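Local coordinates for protein alpha-1,3-glucanase (Paenibacillus glycanilyticus, PDB 6K0P) that hydrolyses alpha-1,3-glucan, probably cutting the alpha-1,3 linkages between its glucose units, as a family 87 glycoside hydrolase, at residues A[276-280]-A[328-332]; A[136-140]-A[302-306]; A[200-206]-A[226-232]. The protein carries 1 engineered substitution. One frame throughout, in Å; residues are numbered along the deposited sequence. Where two conformers were deposited one is given.

Contact 1. Residues A[276-280]-A[328-332]; sequences NYINR and TFAAG. Engineered in segment 328-332: Ala331 (natural residue Asp). With GLC (alpha-D-glucopyranose), chain B.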
loop_
_atom_site.group_PDB
_atom_site.type_symbol
_atom_site.label_atom_id
_atom_site.label_comp_id
_atom_site.label_asym_id
_atom_site.label_seq_id
_atom_site.Cartn_x
_atom_site.Cartn_y
_atom_site.Cartn_z
ATOM N N ASN A 276 -7.394 -11.043 -11.798
ATOM C CA ASN A 276 -8.249 -10.463 -12.827
ATOM C C ASN A 276 -9.339 -9.571 -12.239
ATOM O O ASN A 276 -10.343 -9.292 -12.907
ATOM C CB ASN A 276 -8.829 -11.547 -13.736
ATOM C CG ASN A 276 -9.763 -12.482 -13.000
ATOM O OD1 ASN A 276 -10.067 -12.274 -11.824
ATOM N ND2 ASN A 276 -10.217 -13.532 -13.693
ATOM N N TYR A 277 -9.166 -9.109 -11.002
ATOM C CA TYR A 277 -10.114 -8.158 -10.445
ATOM C C TYR A 277 -9.965 -6.823 -11.154
ATOM O O TYR A 277 -8.850 -6.369 -11.428
ATOM C CB TYR A 277 -9.925 -7.993 -8.928
ATOM C CG TYR A 277 -10.599 -9.112 -8.169
ATOM C CD1 TYR A 277 -9.947 -10.323 -7.969
ATOM C CD2 TYR A 277 -11.905 -8.979 -7.695
ATOM C CE1 TYR A 277 -10.562 -11.373 -7.296
ATOM C CE2 TYR A 277 -12.537 -10.032 -7.028
ATOM C CZ TYR A 277 -11.854 -11.220 -6.833
ATOM O OH TYR A 277 -12.446 -12.290 -6.184
ATOM N N ILE A 278 -11.109 -6.226 -11.492
ATOM C CA ILE A 278 -11.167 -4.881 -12.045
ATOM C C ILE A 278 -11.917 -3.928 -11.139
ATOM O O ILE A 278 -12.064 -2.749 -11.478
ATOM C CB ILE A 278 -11.745 -4.870 -13.472
ATOM C CG1 ILE A 278 -13.151 -5.478 -13.482
ATOM C CG2 ILE A 278 -10.808 -5.630 -14.408
ATOM C CD1 ILE A 278 -13.870 -5.329 -14.817
ATOM N N ASN A 279 -12.409 -4.410 -10.005
ATOM C CA ASN A 279 -13.013 -3.567 -8.986
ATOM C C ASN A 279 -12.999 -4.347 -7.681
ATOM O O ASN A 279 -12.714 -5.549 -7.653
ATOM C CB ASN A 279 -14.441 -3.127 -9.363
ATOM C CG ASN A 279 -15.365 -4.303 -9.612
ATOM O OD1 ASN A 279 -15.477 -4.789 -10.738
ATOM N ND2 ASN A 279 -16.024 -4.776 -8.556
ATOM N N ARG A 280 -13.312 -3.644 -6.603
ATOM C CA ARG A 280 -13.357 -4.245 -5.281
ATOM C C ARG A 280 -14.630 -5.062 -5.122
ATOM O O ARG A 280 -15.708 -4.652 -5.574
ATOM C CB ARG A 280 -13.327 -3.134 -4.232
ATOM C CG ARG A 280 -13.350 -3.605 -2.797
ATOM C CD ARG A 280 -13.164 -2.413 -1.868
ATOM N NE ARG A 280 -13.256 -2.810 -0.470
ATOM C CZ ARG A 280 -12.823 -2.072 0.546
ATOM N NH1 ARG A 280 -12.263 -0.895 0.319
ATOM N NH2 ARG A 280 -12.940 -2.514 1.795
ATOM N N THR A 328 -3.948 -3.280 -5.876
ATOM C CA THR A 328 -5.035 -4.089 -5.338
ATOM C C THR A 328 -6.276 -3.228 -5.138
ATOM O O THR A 328 -6.225 -1.992 -5.144
ATOM C CB THR A 328 -4.655 -4.758 -4.009
ATOM O OG1 THR A 328 -4.375 -3.754 -3.023
ATOM C CG2 THR A 328 -3.421 -5.646 -4.165
ATOM N N PHE A 329 -7.408 -3.895 -4.949
ATOM C CA PHE A 329 -8.668 -3.170 -4.870
ATOM C C PHE A 329 -9.140 -2.900 -3.452
ATOM O O PHE A 329 -10.080 -2.118 -3.270
ATOM C CB PHE A 329 -9.724 -3.830 -5.763
ATOM C CG PHE A 329 -9.394 -3.671 -7.213
ATOM C CD1 PHE A 329 -9.806 -2.541 -7.907
ATOM C CD2 PHE A 329 -8.569 -4.583 -7.851
ATOM C CE1 PHE A 329 -9.450 -2.355 -9.230
ATOM C CE2 PHE A 329 -8.206 -4.402 -9.180
ATOM C CZ PHE A 329 -8.650 -3.285 -9.864
ATOM N N ALA A 330 -8.480 -3.484 -2.455
ATOM C CA ALA A 330 -8.682 -3.110 -1.063
ATOM C C ALA A 330 -7.353 -3.220 -0.325
ATOM O O ALA A 330 -6.297 -2.984 -0.921
ATOM C CB ALA A 330 -9.790 -3.945 -0.410
ATOM N N ALA A 331 -7.392 -3.594 0.955
ATOM C CA ALA A 331 -6.195 -3.604 1.790
ATOM C C ALA A 331 -5.130 -4.550 1.240
ATOM O O ALA A 331 -5.430 -5.546 0.581
ATOM C CB ALA A 331 -6.563 -4.026 3.219
ATOM N N GLY A 332 -3.865 -4.238 1.520
ATOM C CA GLY A 332 -2.776 -5.117 1.107
ATOM C C GLY A 332 -2.657 -6.335 2.010
ATOM O O GLY A 332 -2.951 -7.468 1.605
HETATM C C1 GLC B . -14.486 -5.011 4.100
HETATM C C2 GLC B . -15.027 -6.309 4.665
HETATM C C3 GLC B . -13.898 -7.304 4.805
HETATM C C4 GLC B . -13.161 -7.464 3.481
HETATM C C5 GLC B . -12.644 -6.124 3.035
HETATM C C6 GLC B . -12.031 -6.160 1.643
HETATM O O1 GLC B . -13.694 -4.464 5.098
HETATM O O2 GLC B . -15.668 -6.006 5.908
HETATM O O3 GLC B . -14.477 -8.571 5.061
HETATM O O4 GLC B . -12.070 -8.339 3.604
HETATM O O5 GLC B . -13.712 -5.233 2.959
HETATM O O6 GLC B . -12.860 -6.686 0.646
#
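Phe329 carries this contact. Its CA-to-CB bond points toward 276-280, and the ring lies in the bend that segment makes, with the main chain of Tyr277 to Arg280 wrapped round it: Tyr277 O is 3.1 Å from Phe329 CE2, Ile278 O 3.5 Å from Phe329 CE1, and Asn279 N sits over one ring face. No hydrogen bond joins the two segments, so they meet by packing alone. Arg280, fully extended (t, t, t), runs alongside, its CD 3.4 Å from Phe329 O, and its guanidinium has Ala330 CB over one face, 3.6 Å from Arg280 NE. The extended reach brings Arg280 NH2 to O5 of the chain B glucose at 3.1 Å, while Asp354 and Asp282 form salt bridges with the same side chain. Ala330 CB, 3.8 Å from the sugar's C6, lines this glycan pocket; Ala331 is engineered from Asp. Both segments are loops of the parallel beta-helix: 276-280 follows strand 271-274, while loop 328-332 links strand 319-326 to strand 333-336, with Leu110 of strand 110-112 against Phe329.

Contact 2. Residues A[136-140]-A[302-306]; sequences YEDAQ and WVEHF. With GLC (alpha-D-glucopyranose), chain D.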
loop_
_atom_site.group_PDB
_atom_site.type_symbol
_atom_site.label_atom_id
_atom_site.label_comp_id
_atom_site.label_asym_id
_atom_site.label_seq_id
_atom_site.Cartn_x
_atom_site.Cartn_y
_atom_site.Cartn_z
ATOM N N TYR A 136 -3.929 5.579 -12.744
ATOM C CA TYR A 136 -2.623 5.031 -13.088
ATOM C C TYR A 136 -2.620 3.508 -13.048
ATOM O O TYR A 136 -3.378 2.879 -12.307
ATOM C CB TYR A 136 -1.539 5.599 -12.156
ATOM C CG TYR A 136 -1.177 7.005 -12.560
ATOM C CD1 TYR A 136 -0.212 7.230 -13.530
ATOM C CD2 TYR A 136 -1.847 8.103 -12.033
ATOM C CE1 TYR A 136 0.089 8.511 -13.965
ATOM C CE2 TYR A 136 -1.537 9.394 -12.450
ATOM C CZ TYR A 136 -0.569 9.587 -13.415
ATOM O OH TYR A 136 -0.251 10.856 -13.849
ATOM N N GLU A 137 -1.770 2.923 -13.884
ATOM C CA GLU A 137 -1.514 1.491 -13.851
ATOM C C GLU A 137 -0.088 1.250 -14.333
ATOM O O GLU A 137 0.662 2.191 -14.618
ATOM C CB GLU A 137 -2.567 0.707 -14.641
ATOM C CG GLU A 137 -3.505 -0.126 -13.760
ATOM C CD GLU A 137 -2.806 -1.297 -13.098
ATOM O OE1 GLU A 137 -3.282 -1.769 -12.046
ATOM O OE2 GLU A 137 -1.788 -1.770 -13.649
ATOM N N ASP A 138 0.298 -0.024 -14.404
ATOM C CA ASP A 138 1.701 -0.374 -14.574
ATOM C C ASP A 138 1.904 -1.246 -15.803
ATOM O O ASP A 138 1.041 -2.053 -16.171
ATOM C CB ASP A 138 2.231 -1.169 -13.374
ATOM C CG ASP A 138 2.309 -0.356 -12.096
ATOM O OD1 ASP A 138 2.041 0.875 -12.106
ATOM O OD2 ASP A 138 2.643 -0.979 -11.061
ATOM N N ALA A 139 3.077 -1.104 -16.413
ATOM C CA ALA A 139 3.518 -1.996 -17.478
ATOM C C ALA A 139 4.878 -2.566 -17.102
ATOM O O ALA A 139 5.758 -1.838 -16.630
ATOM C CB ALA A 139 3.632 -1.240 -18.806
ATOM N N GLN A 140 5.052 -3.870 -17.315
ATOM C CA GLN A 140 6.261 -4.589 -16.923
ATOM C C GLN A 140 7.002 -5.073 -18.164
ATOM O O GLN A 140 6.384 -5.594 -19.099
ATOM C CB GLN A 140 5.910 -5.807 -16.052
ATOM C CG GLN A 140 5.132 -5.489 -14.769
ATOM C CD GLN A 140 3.653 -5.213 -15.006
ATOM O OE1 GLN A 140 3.054 -5.727 -15.949
ATOM N NE2 GLN A 140 3.069 -4.371 -14.159
ATOM N N TRP A 302 5.054 -11.407 -5.612
ATOM C CA TRP A 302 4.606 -10.151 -6.204
ATOM C C TRP A 302 3.174 -10.391 -6.662
ATOM O O TRP A 302 2.926 -11.275 -7.486
ATOM C CB TRP A 302 5.545 -9.827 -7.371
ATOM C CG TRP A 302 5.189 -8.699 -8.318
ATOM C CD1 TRP A 302 4.091 -7.877 -8.297
ATOM C CD2 TRP A 302 5.977 -8.290 -9.438
ATOM N NE1 TRP A 302 4.154 -6.982 -9.351
ATOM C CE2 TRP A 302 5.299 -7.228 -10.068
ATOM C CE3 TRP A 302 7.193 -8.730 -9.974
ATOM C CZ2 TRP A 302 5.799 -6.598 -11.208
ATOM C CZ3 TRP A 302 7.685 -8.106 -11.110
ATOM C CH2 TRP A 302 6.990 -7.050 -11.713
ATOM N N VAL A 303 2.221 -9.664 -6.074
ATOM C CA VAL A 303 0.798 -9.902 -6.294
ATOM C C VAL A 303 0.142 -8.602 -6.743
ATOM O O VAL A 303 0.402 -7.540 -6.163
ATOM C CB VAL A 303 0.144 -10.430 -4.998
ATOM C CG1 VAL A 303 -1.332 -10.661 -5.176
ATOM C CG2 VAL A 303 0.831 -11.710 -4.551
ATOM N N GLU A 304 -0.712 -8.693 -7.763
ATOM C CA GLU A 304 -1.459 -7.556 -8.290
ATOM C C GLU A 304 -2.877 -7.960 -8.651
ATOM O O GLU A 304 -3.147 -9.113 -8.994
ATOM C CB GLU A 304 -0.829 -6.961 -9.559
ATOM C CG GLU A 304 0.623 -6.560 -9.360
ATOM C CD GLU A 304 1.082 -5.421 -10.261
ATOM O OE1 GLU A 304 0.240 -4.736 -10.900
ATOM O OE2 GLU A 304 2.310 -5.183 -10.307
ATOM N N HIS A 305 -3.787 -6.985 -8.585
ATOM C CA HIS A 305 -5.129 -7.139 -9.159
ATOM C C HIS A 305 -5.937 -8.219 -8.453
ATOM O O HIS A 305 -6.736 -8.925 -9.080
ATOM C CB HIS A 305 -5.088 -7.321 -10.680
ATOM C CG HIS A 305 -4.292 -6.263 -11.370
ATOM N ND1 HIS A 305 -3.461 -6.527 -12.438
ATOM C CD2 HIS A 305 -4.190 -4.936 -11.126
ATOM C CE1 HIS A 305 -2.877 -5.403 -12.820
ATOM N NE2 HIS A 305 -3.302 -4.423 -12.041
ATOM N N PHE A 306 -5.715 -8.339 -7.146
ATOM C CA PHE A 306 -6.616 -8.994 -6.211
ATOM C C PHE A 306 -7.249 -7.927 -5.333
ATOM O O PHE A 306 -6.873 -6.750 -5.377
ATOM C CB PHE A 306 -5.861 -10.035 -5.365
ATOM C CG PHE A 306 -5.450 -11.247 -6.156
ATOM C CD1 PHE A 306 -4.251 -11.263 -6.860
ATOM C CD2 PHE A 306 -6.284 -12.354 -6.234
ATOM C CE1 PHE A 306 -3.881 -12.373 -7.609
ATOM C CE2 PHE A 306 -5.919 -13.465 -6.980
ATOM C CZ PHE A 306 -4.719 -13.475 -7.671
HETATM C C1 GLC D . 2.213 -11.020 -19.273
HETATM C C2 GLC D . 0.961 -10.178 -19.411
HETATM C C3 GLC D . 1.094 -8.921 -20.282
HETATM C C4 GLC D . 2.392 -8.257 -19.958
HETATM C C5 GLC D . 3.490 -9.244 -20.225
HETATM C C6 GLC D . 4.877 -8.633 -20.080
HETATM O O1 GLC D . 2.342 -11.808 -20.360
HETATM O O2 GLC D . -0.090 -11.006 -19.834
HETATM O O3 GLC D . 0.150 -7.979 -19.849
HETATM O O4 GLC D . 2.552 -7.150 -20.797
HETATM O O5 GLC D . 3.364 -10.210 -19.226
HETATM O O6 GLC D . 5.131 -8.082 -18.811
HETATM O O HOH W 1 0.053 -3.903 -13.455
HETATM O O HOH W 2 3.833 -3.422 -11.367
#
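His305 reaches across to Glu137 and donates from NE2 to Glu137 OE1 at 2.7 Å, the one direct hydrogen bond between these segments. The histidine's backbone is in the left-handed region (phi 65°, psi 34°), just past the end of strand 302-304; from there chi1 m carries the ring over to the carboxylate, which meets it near the ring plane. Glu137 answers with a chi1 of -110°, between the usual wells, and its other oxygen, OE2, turns back to accept from its own neighbour Asp138 N at 2.8 Å. Phe107 stacks on the histidine ring.

Strands 137-140 and 302-304 are no pair in a sheet: their axes stay 11.6 Å apart at an angle of 134°. The first belongs to the N-terminal beta domain, the second to the parallel beta-helix, so this buried, largely polar seam joins the two domains, and two waters bridge the polar groups across it. Water 1 lies 2.8 Å from Glu137 OE2 and 2.7 Å from Glu304 OE1. Water 2 donates to Asp138 OD2 at 2.7 Å and to Glu304 OE2 at 2.6 Å, spacing two carboxylates that stand 4.3 Å apart (OD2 to OE2); Arg350 forms a salt bridge with that aspartate. Glu304, m then t at chi1 and chi2, also takes Trp302 NE1 on OE2 at 2.7 Å, holding the indole of a t rotamer. Gln140 folds m then p, laying CG 3.8 Å from Trp302 CZ2 and letting NE2 donate to water 1 at 3.1 Å and water 2 at 3.0 Å. Its backbone O accepts from O6 of the chain D glucose at 2.8 Å.

Contact 3. Residues A[200-206]-A[226-232]; sequences LTEFRQD and FLYGRAT. With SO4 (sulfate ion), chain F.
Arg230 ties the end of helix 196-204 to the turn that follows strand 224-227, at the N-terminal end of the parallel beta-helix, where the short helix packs beside an early coil. Its NH2 donates to Phe203 O (3.0 Å) and its NH1 to Arg204 O (3.1 Å), taking up carbonyls at the helix C-terminus; a weak bond runs from Arg230 NH2 to Asp206 O at 3.0 Å. The rotamer is p, t, t. Arg204 (m, t, m) binds a sulfate, probably from the crystallisation liquor, through NE to O2 and NH2 to O4, both 3.0 Å. Water 3 links Arg204 NH1 (2.7 Å) to Phe226 O (3.0 Å).

Segment 200-204 is helical and 226-227 extended; Gly229, at phi 85° and psi -69°, turns the chain where a CB would strike the preceding carbonyl. Leu200 CA is 8.0 Å from Leu227 CA, Arg204 CA 6.2 Å from Gly229 CA. Phe203 CA is 8.4 Å from Thr232 CA. The Phe203 ring (chi1 150°) is sandwiched: Arg230 CZ makes an off-centre cation-pi contact 4.0 Å from its centroid, and Thr232 CG2 a CH-pi contact on the opposite face at 4.2 Å. Arg204 CD covers the Tyr228 ring (chi1 p), 3.8 Å from its centroid. On the apolar side, Leu200 CD1 meets Leu227 CD2 at 3.7 Å.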
loop_
_atom_site.group_PDB
_atom_site.type_symbol
_atom_site.label_atom_id
_atom_site.label_comp_id
_atom_site.label_asym_id
_atom_site.label_seq_id
_atom_site.Cartn_x
_atom_site.Cartn_y
_atom_site.Cartn_z
ATOM N N LEU A 200 0.250 -30.938 -6.550
ATOM C CA LEU A 200 -0.027 -30.984 -5.116
ATOM C C LEU A 200 -0.585 -32.337 -4.691
ATOM O O LEU A 200 -0.262 -32.824 -3.605
ATOM C CB LEU A 200 -0.982 -29.855 -4.720
ATOM C CG LEU A 200 -0.315 -28.482 -4.633
ATOM C CD1 LEU A 200 -1.379 -27.406 -4.568
ATOM C CD2 LEU A 200 0.602 -28.379 -3.425
ATOM N N THR A 201 -1.421 -32.955 -5.528
ATOM C CA THR A 201 -1.907 -34.295 -5.213
ATOM C C THR A 201 -0.752 -35.287 -5.138
ATOM O O THR A 201 -0.671 -36.097 -4.206
ATOM C CB THR A 201 -2.943 -34.733 -6.247
ATOM O OG1 THR A 201 -4.086 -33.877 -6.158
ATOM C CG2 THR A 201 -3.387 -36.172 -5.984
ATOM N N GLU A 202 0.161 -35.228 -6.112
ATOM C CA GLU A 202 1.335 -36.092 -6.076
ATOM C C GLU A 202 2.170 -35.826 -4.828
ATOM O O GLU A 202 2.687 -36.758 -4.201
ATOM C CB GLU A 202 2.158 -35.875 -7.348
ATOM C CG GLU A 202 3.326 -36.814 -7.503
ATOM C CD GLU A 202 4.091 -36.578 -8.793
ATOM O OE1 GLU A 202 3.471 -36.116 -9.783
ATOM O OE2 GLU A 202 5.315 -36.847 -8.797
ATOM N N PHE A 203 2.308 -34.555 -4.445
ATOM C CA PHE A 203 3.028 -34.233 -3.218
ATOM C C PHE A 203 2.340 -34.832 -1.994
ATOM O O PHE A 203 2.994 -35.442 -1.140
ATOM C CB PHE A 203 3.186 -32.711 -3.080
ATOM C CG PHE A 203 3.242 -32.239 -1.654
ATOM C CD1 PHE A 203 4.431 -32.270 -0.935
ATOM C CD2 PHE A 203 2.094 -31.785 -1.010
ATOM C CE1 PHE A 203 4.484 -31.850 0.389
ATOM C CE2 PHE A 203 2.139 -31.369 0.312
ATOM C CZ PHE A 203 3.324 -31.397 1.010
ATOM N N ARG A 204 1.020 -34.658 -1.882
ATOM C CA ARG A 204 0.326 -35.124 -0.684
ATOM C C ARG A 204 0.467 -36.628 -0.517
ATOM O O ARG A 204 0.636 -37.124 0.605
ATOM C CB ARG A 204 -1.155 -34.719 -0.716
ATOM C CG ARG A 204 -1.433 -33.240 -0.425
ATOM C CD ARG A 204 -2.926 -32.999 -0.175
ATOM N NE ARG A 204 -3.721 -33.779 -1.115
ATOM C CZ ARG A 204 -4.089 -33.355 -2.315
ATOM N NH1 ARG A 204 -3.753 -32.135 -2.729
ATOM N NH2 ARG A 204 -4.804 -34.147 -3.105
ATOM N N GLN A 205 0.443 -37.366 -1.624
ATOM C CA GLN A 205 0.428 -38.824 -1.582
ATOM C C GLN A 205 1.813 -39.450 -1.498
ATOM O O GLN A 205 1.911 -40.683 -1.479
ATOM C CB GLN A 205 -0.332 -39.374 -2.794
ATOM C CG GLN A 205 -1.809 -39.021 -2.759
ATOM C CD GLN A 205 -2.556 -39.404 -4.024
ATOM O OE1 GLN A 205 -1.975 -39.943 -4.967
ATOM N NE2 GLN A 205 -3.850 -39.115 -4.052
ATOM N N ASP A 206 2.876 -38.649 -1.444
ATOM C CA ASP A 206 4.244 -39.164 -1.372
ATOM C C ASP A 206 4.986 -38.416 -0.266
ATOM O O ASP A 206 5.409 -37.269 -0.453
ATOM C CB ASP A 206 4.952 -39.045 -2.717
ATOM C CG ASP A 206 6.317 -39.706 -2.722
ATOM O OD1 ASP A 206 6.869 -39.977 -1.637
ATOM O OD2 ASP A 206 6.833 -39.955 -3.825
ATOM N N PHE A 226 -6.304 -25.519 -2.680
ATOM C CA PHE A 226 -6.299 -25.830 -1.258
ATOM C C PHE A 226 -5.036 -26.578 -0.859
ATOM O O PHE A 226 -4.622 -27.537 -1.530
ATOM C CB PHE A 226 -7.558 -26.609 -0.866
ATOM C CG PHE A 226 -8.751 -25.724 -0.717
ATOM C CD1 PHE A 226 -9.489 -25.354 -1.827
ATOM C CD2 PHE A 226 -9.085 -25.188 0.520
ATOM C CE1 PHE A 226 -10.571 -24.496 -1.710
ATOM C CE2 PHE A 226 -10.161 -24.340 0.650
ATOM C CZ PHE A 226 -10.905 -23.978 -0.469
ATOM N N LEU A 227 -4.423 -26.123 0.228
ATOM C CA LEU A 227 -3.249 -26.763 0.801
ATOM C C LEU A 227 -3.709 -27.462 2.068
ATOM O O LEU A 227 -4.296 -26.828 2.953
ATOM C CB LEU A 227 -2.150 -25.744 1.117
ATOM C CG LEU A 227 -1.696 -24.857 -0.048
ATOM C CD1 LEU A 227 -0.410 -24.102 0.333
ATOM C CD2 LEU A 227 -1.488 -25.681 -1.299
ATOM N N TYR A 228 -3.484 -28.766 2.125
ATOM C CA TYR A 228 -3.908 -29.590 3.250
ATOM C C TYR A 228 -2.989 -30.805 3.297
ATOM O O TYR A 228 -2.004 -30.883 2.555
ATOM C CB TYR A 228 -5.406 -29.930 3.160
ATOM C CG TYR A 228 -5.815 -30.689 1.911
ATOM C CD1 TYR A 228 -5.965 -30.036 0.693
ATOM C CD2 TYR A 228 -6.063 -32.056 1.954
ATOM C CE1 TYR A 228 -6.339 -30.729 -0.455
ATOM C CE2 TYR A 228 -6.448 -32.755 0.818
ATOM C CZ TYR A 228 -6.585 -32.089 -0.381
ATOM O OH TYR A 228 -6.965 -32.766 -1.514
ATOM N N GLY A 229 -3.304 -31.754 4.176
ATOM C CA GLY A 229 -2.446 -32.908 4.365
ATOM C C GLY A 229 -1.340 -32.620 5.359
ATOM O O GLY A 229 -1.331 -33.162 6.468
ATOM N N ARG A 230 -0.402 -31.756 4.973
ATOM C CA ARG A 230 0.720 -31.390 5.826
ATOM C C ARG A 230 1.319 -30.092 5.305
ATOM O O ARG A 230 0.930 -29.589 4.244
ATOM C CB ARG A 230 1.781 -32.501 5.852
ATOM C CG ARG A 230 2.452 -32.756 4.519
ATOM C CD ARG A 230 3.333 -34.009 4.608
ATOM N NE ARG A 230 4.166 -34.205 3.423
ATOM C CZ ARG A 230 3.769 -34.847 2.332
ATOM N NH1 ARG A 230 2.541 -35.350 2.259
ATOM N NH2 ARG A 230 4.603 -34.991 1.310
ATOM N N ALA A 231 2.270 -29.553 6.070
ATOM C CA ALA A 231 2.980 -28.351 5.649
ATOM C C ALA A 231 3.560 -28.562 4.257
ATOM O O ALA A 231 4.160 -29.602 3.970
ATOM C CB ALA A 231 4.101 -28.033 6.642
ATOM N N THR A 232 3.368 -27.569 3.392
ATOM C CA THR A 232 3.673 -27.664 1.969
ATOM C C THR A 232 4.570 -26.500 1.584
ATOM O O THR A 232 4.342 -25.367 2.015
ATOM C CB THR A 232 2.367 -27.523 1.177
ATOM O OG1 THR A 232 1.425 -28.513 1.618
ATOM C CG2 THR A 232 2.593 -27.667 -0.322
HETATM S S SO4 F . -5.329 -37.415 -0.926
HETATM O O1 SO4 F . -6.737 -37.748 -0.721
HETATM O O2 SO4 F . -4.946 -36.339 -0.009
HETATM O O3 SO4 F . -4.511 -38.592 -0.638
HETATM O O4 SO4 F . -5.128 -37.005 -2.314
HETATM O O HOH W 3 -2.826 -29.904 -1.446
#

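Contacts 1 and 2 are neighbours, their centres 10 Å apart, and they touch: Phe329 N lies 2.9 Å from Phe306 O and Tyr277 N 3.1 Å from His305 O, both probable hydrogen bonds. Their segments alternate along the chain, 136-140, 276-280, 302-306, 328-332. The loops of contact 1, which border one glycan site, adjoin the seam with the N-terminal domain, which borders another. Contact 3 stands away, with centres about 29 Å from contact 1 and 30 Å from contact 2. In sequence it falls inside the loop closed by contact 2 and finishes before contact 1 opens. Strands 224-227 and 297-304 belong to the same large beta-helix sheet, which connects that remote end to the sugar-binding region.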